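Ecto-NAD+ glycohydrolase (CD38 molecule) (Bos taurus, PDB 3GC6) is a bovine ectoenzyme of the CD38 type, a glycosylated, disulfide-rich member of the ADP-ribosyl cyclase family. Local coordinates at residues L118-E123 and N144-F149. The protein carries 1 engineered substitution. Numbering follows the deposited sequence. Where two conformers were deposited one is given.
Sequences LRWCGE and NYLSVF
W120 meets L146 and F149 where the disulfide-bearing loop after helix 110-115 passes the start of helix 145-159, in the mainly helical part of this ADP-ribosyl cyclase fold, a worked example of one indole using face and edge at once against a helix. The indole is met in two ways, over a face and at an edge. Over one face, L146 makes a CH-pi contact, its CD1 3.7 Å from the centroid of the six-membered ring and 24° off the normal. At its edge, the indole points into the face of F149 in a T-shaped pair, with planes at 80° and centroids 5.3 Å apart. F149 CG lies anti to its backbone N (chi1 170°), which brings the phenyl ring to W120 CZ2 and CH2. F20, F51 and F55 extend this aromatic cluster. Aliphatic packing is slighter: in one of the two conformers of R119, CD lies near L146 CD2. The covalent tie is the disulfide from C121 to C134. Polar links are indirect. Y68 OH hydrogen-bonds both W120 NE1 and Y145 O, joining indole and helix through a third residue. One water bridges the backbones, donating to W120 O at 2.8 Å and accepting from L146 N at 3.2 Å.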
loop_
_atom_site.group_PDB
_atom_site.type_symbol
_atom_site.label_atom_id
_atom_site.label_comp_id
_atom_site.label_asym_id
_atom_site.label_seq_id
_atom_site.Cartn_x
_atom_site.Cartn_y
_atom_site.Cartn_z
ATOM N N LEU A 118 -11.919 -8.019 16.880
ATOM C CA LEU A 118 -11.554 -7.005 17.869
ATOM C C LEU A 118 -12.779 -6.436 18.603
ATOM O O LEU A 118 -13.939 -6.584 18.158
ATOM C CB LEU A 118 -10.787 -5.846 17.238
ATOM C CG LEU A 118 -9.617 -6.247 16.342
ATOM C CD1 LEU A 118 -8.834 -5.005 15.869
ATOM C CD2 LEU A 118 -8.687 -7.206 17.104
ATOM N N ARG A 119 -12.489 -5.798 19.738
ATOM C CA ARG A 119 -13.471 -5.079 20.543
ATOM C C ARG A 119 -12.960 -3.663 20.736
ATOM O O ARG A 119 -11.756 -3.442 20.842
ATOM C CB ARG A 119 -13.617 -5.757 21.911
ATOM C CG ARG A 119 -14.019 -7.223 21.836
ATOM C CD ARG A 119 -15.370 -7.350 21.172
ATOM N NE ARG A 119 -15.870 -8.720 21.100
ATOM C CZ ARG A 119 -16.560 -9.313 22.066
ATOM N NH1 ARG A 119 -16.830 -8.657 23.191
ATOM N NH2 ARG A 119 -16.984 -10.563 21.908
ATOM N N TRP A 120 -13.873 -2.695 20.775
ATOM C CA TRP A 120 -13.455 -1.357 21.103
ATOM C C TRP A 120 -14.599 -0.514 21.577
ATOM O O TRP A 120 -15.764 -0.724 21.210
ATOM C CB TRP A 120 -12.796 -0.688 19.899
ATOM C CG TRP A 120 -13.737 -0.494 18.685
ATOM C CD1 TRP A 120 -14.484 0.601 18.394
ATOM C CD2 TRP A 120 -13.994 -1.446 17.639
ATOM N NE1 TRP A 120 -15.194 0.417 17.213
ATOM C CE2 TRP A 120 -14.907 -0.840 16.734
ATOM C CE3 TRP A 120 -13.553 -2.747 17.382
ATOM C CZ2 TRP A 120 -15.366 -1.484 15.596
ATOM C CZ3 TRP A 120 -13.999 -3.385 16.238
ATOM C CH2 TRP A 120 -14.890 -2.749 15.357
ATOM N N CYS A 121 -14.243 0.426 22.433
ATOM C CA CYS A 121 -15.164 1.477 22.874
ATOM C C CYS A 121 -14.328 2.551 23.563
ATOM O O CYS A 121 -13.185 2.284 23.976
ATOM C CB CYS A 121 -16.262 0.917 23.800
ATOM S SG CYS A 121 -15.685 0.297 25.450
ATOM N N GLY A 122 -14.901 3.744 23.684
ATOM C CA GLY A 122 -14.241 4.841 24.376
ATOM C C GLY A 122 -14.995 5.254 25.623
ATOM O O GLY A 122 -15.907 4.566 26.082
ATOM N N GLU A 123 -14.626 6.419 26.149
ATOM C CA GLU A 123 -15.175 6.895 27.413
ATOM C C GLU A 123 -15.205 8.423 27.281
ATOM O O GLU A 123 -14.226 9.006 26.855
ATOM C CB GLU A 123 -14.240 6.448 28.544
ATOM C CG GLU A 123 -14.486 7.133 29.889
ATOM C CD GLU A 123 -15.650 6.568 30.666
ATOM O OE1 GLU A 123 -16.419 5.716 30.155
ATOM O OE2 GLU A 123 -15.808 6.997 31.829
ATOM N N ASN A 144 -24.048 0.898 20.139
ATOM C CA ASN A 144 -22.643 0.977 20.586
ATOM C C ASN A 144 -21.727 0.932 19.363
ATOM O O ASN A 144 -22.157 0.489 18.282
ATOM C CB ASN A 144 -22.342 -0.163 21.548
ATOM C CG ASN A 144 -22.421 -1.520 20.884
ATOM O OD1 ASN A 144 -23.441 -2.231 20.995
ATOM N ND2 ASN A 144 -21.399 -1.863 20.156
ATOM N N TYR A 145 -20.494 1.436 19.512
ATOM C CA TYR A 145 -19.614 1.614 18.366
ATOM C C TYR A 145 -19.216 0.300 17.652
ATOM O O TYR A 145 -19.021 0.287 16.416
ATOM C CB TYR A 145 -18.384 2.480 18.756
ATOM C CG TYR A 145 -18.793 3.933 18.768
ATOM C CD1 TYR A 145 -19.204 4.569 19.942
ATOM C CD2 TYR A 145 -18.880 4.639 17.574
ATOM C CE1 TYR A 145 -19.643 5.914 19.908
ATOM C CE2 TYR A 145 -19.308 5.962 17.516
ATOM C CZ TYR A 145 -19.682 6.601 18.691
ATOM O OH TYR A 145 -20.135 7.897 18.601
ATOM N N LEU A 146 -19.106 -0.796 18.400
ATOM C CA LEU A 146 -18.731 -2.073 17.764
ATOM C C LEU A 146 -19.881 -2.591 16.894
ATOM O O LEU A 146 -19.712 -2.882 15.710
ATOM C CB LEU A 146 -18.289 -3.086 18.831
ATOM C CG LEU A 146 -18.072 -4.527 18.369
ATOM C CD1 LEU A 146 -17.054 -4.559 17.285
ATOM C CD2 LEU A 146 -17.633 -5.400 19.580
ATOM N N SER A 147 -21.079 -2.662 17.471
ATOM C CA SER A 147 -22.254 -3.139 16.739
ATOM C C SER A 147 -22.588 -2.247 15.544
ATOM O O SER A 147 -22.858 -2.743 14.428
ATOM C CB SER A 147 -23.465 -3.201 17.701
ATOM O OG SER A 147 -23.218 -4.136 18.736
ATOM N N VAL A 148 -22.565 -0.924 15.763
ATOM C CA VAL A 148 -22.887 0.010 14.694
ATOM C C VAL A 148 -21.867 -0.067 13.540
ATOM O O VAL A 148 -22.229 0.005 12.357
ATOM C CB VAL A 148 -23.095 1.434 15.239
ATOM C CG1 VAL A 148 -23.189 2.417 14.097
ATOM C CG2 VAL A 148 -24.362 1.429 16.092
ATOM N N PHE A 149 -20.592 -0.264 13.858
ATOM C CA PHE A 149 -19.574 -0.438 12.811
ATOM C C PHE A 149 -19.981 -1.594 11.887
ATOM O O PHE A 149 -19.999 -1.465 10.651
ATOM C CB PHE A 149 -18.220 -0.768 13.442
ATOM C CG PHE A 149 -17.191 -1.190 12.443
ATOM C CD1 PHE A 149 -16.458 -0.238 11.719
ATOM C CD2 PHE A 149 -16.965 -2.535 12.210
ATOM C CE1 PHE A 149 -15.464 -0.661 10.757
ATOM C CE2 PHE A 149 -16.003 -2.952 11.266
ATOM C CZ PHE A 149 -15.261 -2.012 10.560
HETATM O O HOH W 1 -18.529 -0.538 21.491
#